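Local coordinates for BfpC (Escherichia coli, PDB 3VHJ), which is an essential type IV pilus biogenesis protein, whose N-terminal cytoplasmic domain, studied here, probably takes part in interactions within the membrane-associated pilus assembly machinery, at residues Gly100-Gly105 with Tyr129-Asp134; Phe122-Val127 with Ser140-Gly145. The protein carries 1 engineered substitution. All blocks are in the same frame, centred on the assembly; numbering follows the deposited sequence.

Overall arrangement
Both contacts belong to the part of the domain built on the mixed sheet 107-113, 96-101, 85-90 and 135-137, with their centres about 14 Å apart. Their segments alternate along the chain: 100-105, 122-127, 129-134, 140-145. Contact 1 joins the end of strand 96-101 and the turn beyond it to the loop after helix 116-127; contact 2 joins the end of that helix to the loop after strand 135-137. They meet directly where Trp133 NE1 donates a hydrogen bond to Val127 O, and where Tyr129 OH packs beside Phe124 CE2. The strand order, with helix 116-127 leading to the last strand, is consistent with a ribonuclease H-like unit, as in the actin superfamily.

Contact 1: residues Gly100-Gly105 with Tyr129-Asp134; sequences GVDKDG and YGYPWD
Trp133 and Tyr131 bring two aromatic rings against the end of strand 96-101 and the turn that follows. At the strand the indole directs its six-membered edge at the backbone, Trp133 CZ3 lying 3.5 Å from Val101 O, near the ring plane. Gly100 suits this position, since a CB there would lie 2.9 Å from Trp133 CH2. Tyr131 CB covers part of one indole face, and with CG anti to the backbone N (chi1 -179°) its phenol runs out to the turn. Packing is tightest at the phenol tip: Tyr131 OH accepts a nearly straight hydrogen bond from Lys103 N (2.9 Å, 163°) and lies 3.1 Å from Lys103 CB. His108 meets the phenol edge-to-face. The solvent side is looser: exposed Lys103 bends at chi2, crosses Asp134 at about a right angle and forms a salt bridge, NZ to the syn lone pair of Asp134 OD2 at 3.0 Å; Gly82 O also binds NZ. Asp102 OD2 accepts hydrogen bonds from Asp104 N (2.7 Å, above the carboxylate plane) and Met106 N. Asp102-Gly105 is a type I beta turn, with an Asx turn at Asp102, in the hairpin of antiparallel strands 96-101 and 107-113.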
loop_
_atom_site.group_PDB
_atom_site.type_symbol
_atom_site.label_atom_id
_atom_site.label_comp_id
_atom_site.label_asym_id
_atom_site.label_seq_id
_atom_site.Cartn_x
_atom_site.Cartn_y
_atom_site.Cartn_z
ATOM N N GLY A 100 2.042 -5.659 0.678
ATOM C CA GLY A 100 1.610 -7.021 0.423
ATOM C C GLY A 100 0.312 -7.042 -0.363
ATOM O O GLY A 100 -0.648 -6.368 0.007
ATOM N N VAL A 101 0.293 -7.807 -1.452
ATOM C CA VAL A 101 -0.887 -7.927 -2.309
ATOM C C VAL A 101 -1.170 -9.421 -2.482
ATOM O O VAL A 101 -0.258 -10.201 -2.781
ATOM C CB VAL A 101 -0.629 -7.263 -3.681
ATOM C CG1 VAL A 101 -1.813 -7.475 -4.605
ATOM C CG2 VAL A 101 -0.371 -5.776 -3.489
ATOM N N ASP A 102 -2.424 -9.819 -2.285
ATOM C CA ASP A 102 -2.773 -11.230 -2.372
ATOM C C ASP A 102 -3.009 -11.745 -3.779
ATOM O O ASP A 102 -2.936 -10.995 -4.749
ATOM C CB ASP A 102 -3.977 -11.545 -1.468
ATOM C CG ASP A 102 -5.289 -10.997 -1.999
ATOM O OD1 ASP A 102 -6.256 -10.931 -1.210
ATOM O OD2 ASP A 102 -5.371 -10.649 -3.194
ATOM N N LYS A 103 -3.282 -13.042 -3.874
ATOM C CA LYS A 103 -3.505 -13.704 -5.151
ATOM C C LYS A 103 -4.641 -13.095 -5.968
ATOM O O LYS A 103 -4.695 -13.267 -7.184
ATOM C CB LYS A 103 -3.775 -15.194 -4.906
ATOM C CG LYS A 103 -3.691 -16.066 -6.150
ATOM C CD LYS A 103 -2.297 -16.034 -6.759
ATOM C CE LYS A 103 -2.194 -16.981 -7.939
ATOM N NZ LYS A 103 -0.820 -16.992 -8.514
ATOM N N ASP A 104 -5.548 -12.383 -5.303
ATOM C CA ASP A 104 -6.676 -11.758 -5.993
ATOM C C ASP A 104 -6.412 -10.288 -6.301
ATOM O O ASP A 104 -7.286 -9.584 -6.807
ATOM C CB ASP A 104 -7.955 -11.872 -5.156
ATOM C CG ASP A 104 -8.431 -13.303 -5.008
ATOM O OD1 ASP A 104 -8.500 -14.011 -6.033
ATOM O OD2 ASP A 104 -8.749 -13.714 -3.869
ATOM N N GLY A 105 -5.208 -9.827 -5.985
ATOM C CA GLY A 105 -4.865 -8.442 -6.249
ATOM C C GLY A 105 -5.317 -7.485 -5.160
ATOM O O GLY A 105 -5.217 -6.273 -5.322
ATOM N N TYR A 129 5.327 -13.965 6.649
ATOM C CA TYR A 129 4.732 -15.287 6.775
ATOM C C TYR A 129 3.234 -15.271 7.011
ATOM O O TYR A 129 2.670 -16.272 7.443
ATOM C CB TYR A 129 5.413 -16.022 7.927
ATOM C CG TYR A 129 6.915 -15.863 7.902
ATOM C CD1 TYR A 129 7.668 -16.359 6.836
ATOM C CD2 TYR A 129 7.582 -15.190 8.923
ATOM C CE1 TYR A 129 9.053 -16.187 6.791
ATOM C CE2 TYR A 129 8.962 -15.012 8.888
ATOM C CZ TYR A 129 9.690 -15.513 7.818
ATOM O OH TYR A 129 11.051 -15.331 7.771
ATOM N N GLY A 130 2.586 -14.149 6.720
ATOM C CA GLY A 130 1.155 -14.070 6.959
ATOM C C GLY A 130 0.259 -14.551 5.836
ATOM O O GLY A 130 -0.953 -14.683 6.019
ATOM N N TYR A 131 0.851 -14.819 4.677
ATOM C CA TYR A 131 0.101 -15.262 3.508
ATOM C C TYR A 131 1.081 -15.976 2.569
ATOM O O TYR A 131 2.271 -15.679 2.572
ATOM C CB TYR A 131 -0.524 -14.029 2.840
ATOM C CG TYR A 131 -1.368 -14.295 1.616
ATOM C CD1 TYR A 131 -0.784 -14.441 0.357
ATOM C CD2 TYR A 131 -2.757 -14.389 1.715
ATOM C CE1 TYR A 131 -1.561 -14.670 -0.776
ATOM C CE2 TYR A 131 -3.546 -14.621 0.587
ATOM C CZ TYR A 131 -2.940 -14.759 -0.653
ATOM O OH TYR A 131 -3.711 -14.994 -1.767
ATOM N N PRO A 132 0.595 -16.942 1.770
ATOM C CA PRO A 132 1.454 -17.688 0.839
ATOM C C PRO A 132 1.856 -16.846 -0.371
ATOM O O PRO A 132 1.410 -17.120 -1.489
ATOM C CB PRO A 132 0.574 -18.870 0.418
ATOM C CG PRO A 132 -0.487 -18.941 1.470
ATOM C CD PRO A 132 -0.762 -17.506 1.779
ATOM N N TRP A 133 2.697 -15.837 -0.160
ATOM C CA TRP A 133 3.109 -14.960 -1.261
ATOM C C TRP A 133 3.882 -15.690 -2.350
ATOM O O TRP A 133 4.729 -16.533 -2.061
ATOM C CB TRP A 133 3.987 -13.803 -0.756
ATOM C CG TRP A 133 3.573 -13.193 0.561
ATOM C CD1 TRP A 133 4.166 -13.397 1.774
ATOM C CD2 TRP A 133 2.482 -12.291 0.793
ATOM N NE1 TRP A 133 3.515 -12.680 2.749
ATOM C CE2 TRP A 133 2.477 -11.992 2.175
ATOM C CE3 TRP A 133 1.508 -11.707 -0.030
ATOM C CZ2 TRP A 133 1.534 -11.134 2.754
ATOM C CZ3 TRP A 133 0.568 -10.854 0.546
ATOM C CH2 TRP A 133 0.588 -10.575 1.923
ATOM N N ASP A 134 3.600 -15.360 -3.605
ATOM C CA ASP A 134 4.320 -15.980 -4.706
ATOM C C ASP A 134 5.748 -15.434 -4.688
ATOM O O ASP A 134 6.707 -16.163 -4.943
ATOM C CB ASP A 134 3.648 -15.668 -6.049
ATOM C CG ASP A 134 2.362 -16.449 -6.255
ATOM O OD1 ASP A 134 2.339 -17.649 -5.913
ATOM O OD2 ASP A 134 1.377 -15.876 -6.771
#

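Contact 2: residues Phe122-Val127 with Ser140-Gly145; sequences FFFDHV and SDVGVG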
loop_
_atom_site.group_PDB
_atom_site.type_symbol
_atom_site.label_atom_id
_atom_site.label_comp_id
_atom_site.label_asym_id
_atom_site.label_seq_id
_atom_site.Cartn_x
_atom_site.Cartn_y
_atom_site.Cartn_z
ATOM N N PHE A 122 7.708 -5.285 11.789
ATOM C CA PHE A 122 6.340 -5.439 11.296
ATOM C C PHE A 122 6.317 -6.504 10.204
ATOM O O PHE A 122 5.435 -7.362 10.165
ATOM C CB PHE A 122 5.824 -4.120 10.724
ATOM C CG PHE A 122 4.388 -4.175 10.298
ATOM C CD1 PHE A 122 3.366 -4.045 11.233
ATOM C CD2 PHE A 122 4.055 -4.392 8.966
ATOM C CE1 PHE A 122 2.027 -4.132 10.846
ATOM C CE2 PHE A 122 2.720 -4.481 8.567
ATOM C CZ PHE A 122 1.704 -4.350 9.510
ATOM N N PHE A 123 7.304 -6.429 9.320
ATOM C CA PHE A 123 7.456 -7.355 8.210
ATOM C C PHE A 123 7.503 -8.803 8.695
ATOM O O PHE A 123 6.748 -9.657 8.221
ATOM C CB PHE A 123 8.743 -7.006 7.463
ATOM C CG PHE A 123 9.051 -7.910 6.306
ATOM C CD1 PHE A 123 8.212 -7.955 5.192
ATOM C CD2 PHE A 123 10.214 -8.674 6.302
ATOM C CE1 PHE A 123 8.531 -8.742 4.094
ATOM C CE2 PHE A 123 10.544 -9.467 5.205
ATOM C CZ PHE A 123 9.700 -9.499 4.097
ATOM N N PHE A 124 8.395 -9.078 9.640
ATOM C CA PHE A 124 8.534 -10.425 10.176
ATOM C C PHE A 124 7.337 -10.892 10.996
ATOM O O PHE A 124 6.883 -12.020 10.843
ATOM C CB PHE A 124 9.793 -10.530 11.042
ATOM C CG PHE A 124 11.053 -10.724 10.257
ATOM C CD1 PHE A 124 12.015 -9.723 10.198
ATOM C CD2 PHE A 124 11.285 -11.918 9.580
ATOM C CE1 PHE A 124 13.198 -9.907 9.475
ATOM C CE2 PHE A 124 12.459 -12.112 8.855
ATOM C CZ PHE A 124 13.419 -11.103 8.804
ATOM N N ASP A 125 6.825 -10.027 11.865
ATOM C CA ASP A 125 5.702 -10.406 12.712
ATOM C C ASP A 125 4.364 -10.581 12.001
ATOM O O ASP A 125 3.571 -11.436 12.385
ATOM C CB ASP A 125 5.513 -9.396 13.851
ATOM C CG ASP A 125 6.708 -9.331 14.788
ATOM O OD1 ASP A 125 7.381 -10.363 14.983
ATOM O OD2 ASP A 125 6.961 -8.241 15.343
ATOM N N HIS A 126 4.110 -9.800 10.957
ATOM C CA HIS A 126 2.811 -9.892 10.295
ATOM C C HIS A 126 2.761 -10.099 8.790
ATOM O O HIS A 126 1.741 -10.541 8.268
ATOM C CB HIS A 126 2.000 -8.633 10.608
ATOM C CG HIS A 126 1.923 -8.306 12.065
ATOM N ND1 HIS A 126 1.177 -9.045 12.955
ATOM C CD2 HIS A 126 2.506 -7.320 12.788
ATOM C CE1 HIS A 126 1.301 -8.528 14.165
ATOM N NE2 HIS A 126 2.104 -7.481 14.090
ATOM N N VAL A 127 3.840 -9.793 8.084
ATOM C CA VAL A 127 3.805 -9.890 6.633
ATOM C C VAL A 127 4.488 -11.069 5.960
ATOM O O VAL A 127 3.848 -11.850 5.268
ATOM C CB VAL A 127 4.368 -8.591 6.011
ATOM C CG1 VAL A 127 4.228 -8.628 4.489
ATOM C CG2 VAL A 127 3.649 -7.390 6.606
ATOM N N SER A 140 19.194 -7.206 1.282
ATOM C CA SER A 140 20.125 -8.312 1.475
ATOM C C SER A 140 20.420 -8.587 2.947
ATOM O O SER A 140 20.517 -9.745 3.360
ATOM C CB SER A 140 21.430 -8.031 0.732
ATOM O OG SER A 140 21.193 -7.874 -0.655
ATOM N N ASP A 141 20.560 -7.530 3.740
ATOM C CA ASP A 141 20.848 -7.700 5.159
ATOM C C ASP A 141 19.647 -8.231 5.934
ATOM O O ASP A 141 19.735 -8.452 7.144
ATOM C CB ASP A 141 21.330 -6.378 5.772
ATOM C CG ASP A 141 20.257 -5.309 5.781
ATOM O OD1 ASP A 141 19.235 -5.497 6.470
ATOM O OD2 ASP A 141 20.439 -4.279 5.099
ATOM N N VAL A 142 18.528 -8.431 5.239
ATOM C CA VAL A 142 17.321 -8.961 5.867
ATOM C C VAL A 142 17.207 -10.441 5.515
ATOM O O VAL A 142 16.788 -11.254 6.338
ATOM C CB VAL A 142 16.057 -8.213 5.394
ATOM C CG1 VAL A 142 14.819 -8.816 6.039
ATOM C CG2 VAL A 142 16.166 -6.745 5.762
ATOM N N GLY A 143 17.574 -10.776 4.282
ATOM C CA GLY A 143 17.565 -12.161 3.842
ATOM C C GLY A 143 16.268 -12.929 3.656
ATOM O O GLY A 143 16.283 -14.163 3.666
ATOM N N VAL A 144 15.148 -12.236 3.490
ATOM C CA VAL A 144 13.884 -12.932 3.274
ATOM C C VAL A 144 13.449 -12.671 1.836
ATOM O O VAL A 144 13.171 -11.532 1.455
ATOM C CB VAL A 144 12.789 -12.439 4.243
ATOM C CG1 VAL A 144 11.508 -13.235 4.023
ATOM C CG2 VAL A 144 13.265 -12.589 5.681
ATOM N N GLY A 145 13.398 -13.725 1.031
ATOM C CA GLY A 145 13.018 -13.550 -0.357
ATOM C C GLY A 145 14.160 -12.891 -1.109
ATOM O O GLY A 145 15.311 -12.970 -0.679
#
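Near its C-terminal end, helix 116-127 presents two consecutive phenylalanines to a loop that carries Val142 and Val144, and the 166 Å² buried between the segments comes essentially from these four residues. Phe123 comes first, with its CB directed at the loop and CG anti to the backbone N (chi1 178°). Its ring and Val144 meet tip to tip: Phe123 CE2 lies 3.8 Å from Val144 CB, which sits at the ring edge near its plane, while Val142 CG1 is a looser neighbour of the same CE2 at 4.4 Å. Phe124 differs, with CG anti to the carbonyl carbon (chi1 -81°), which swings the ring round to the loop. The closest approach of the contact is here, Phe124 CE2 to Val144 CG2 at 3.3 Å, a tight carbon-carbon distance between side chains that cross obliquely. At the next ring atom, Phe124 CZ lies 3.9 Å from Val142 CG1, and the two side chains run past each other in opposite directions. Val144 thus serves both rings by separate branches, CG1 meeting Phe123 and CG2 Phe124. An alanine in place of Phe124 removes the ring that meets Val144 CG2 and Val142 CG1, and would probably loosen the loop against the helix. The helix then widens into a pi-type turn at 123-127, and Val127 packs on Cys86, Val98 and Phe109 of the sheet. Phe123 also lies on Cys86 and Leu88 of strand 85-90 and on Val98 of strand 96-101, and Val142 touches Leu88, so the loop lies beside helix 116-127 at the sheet.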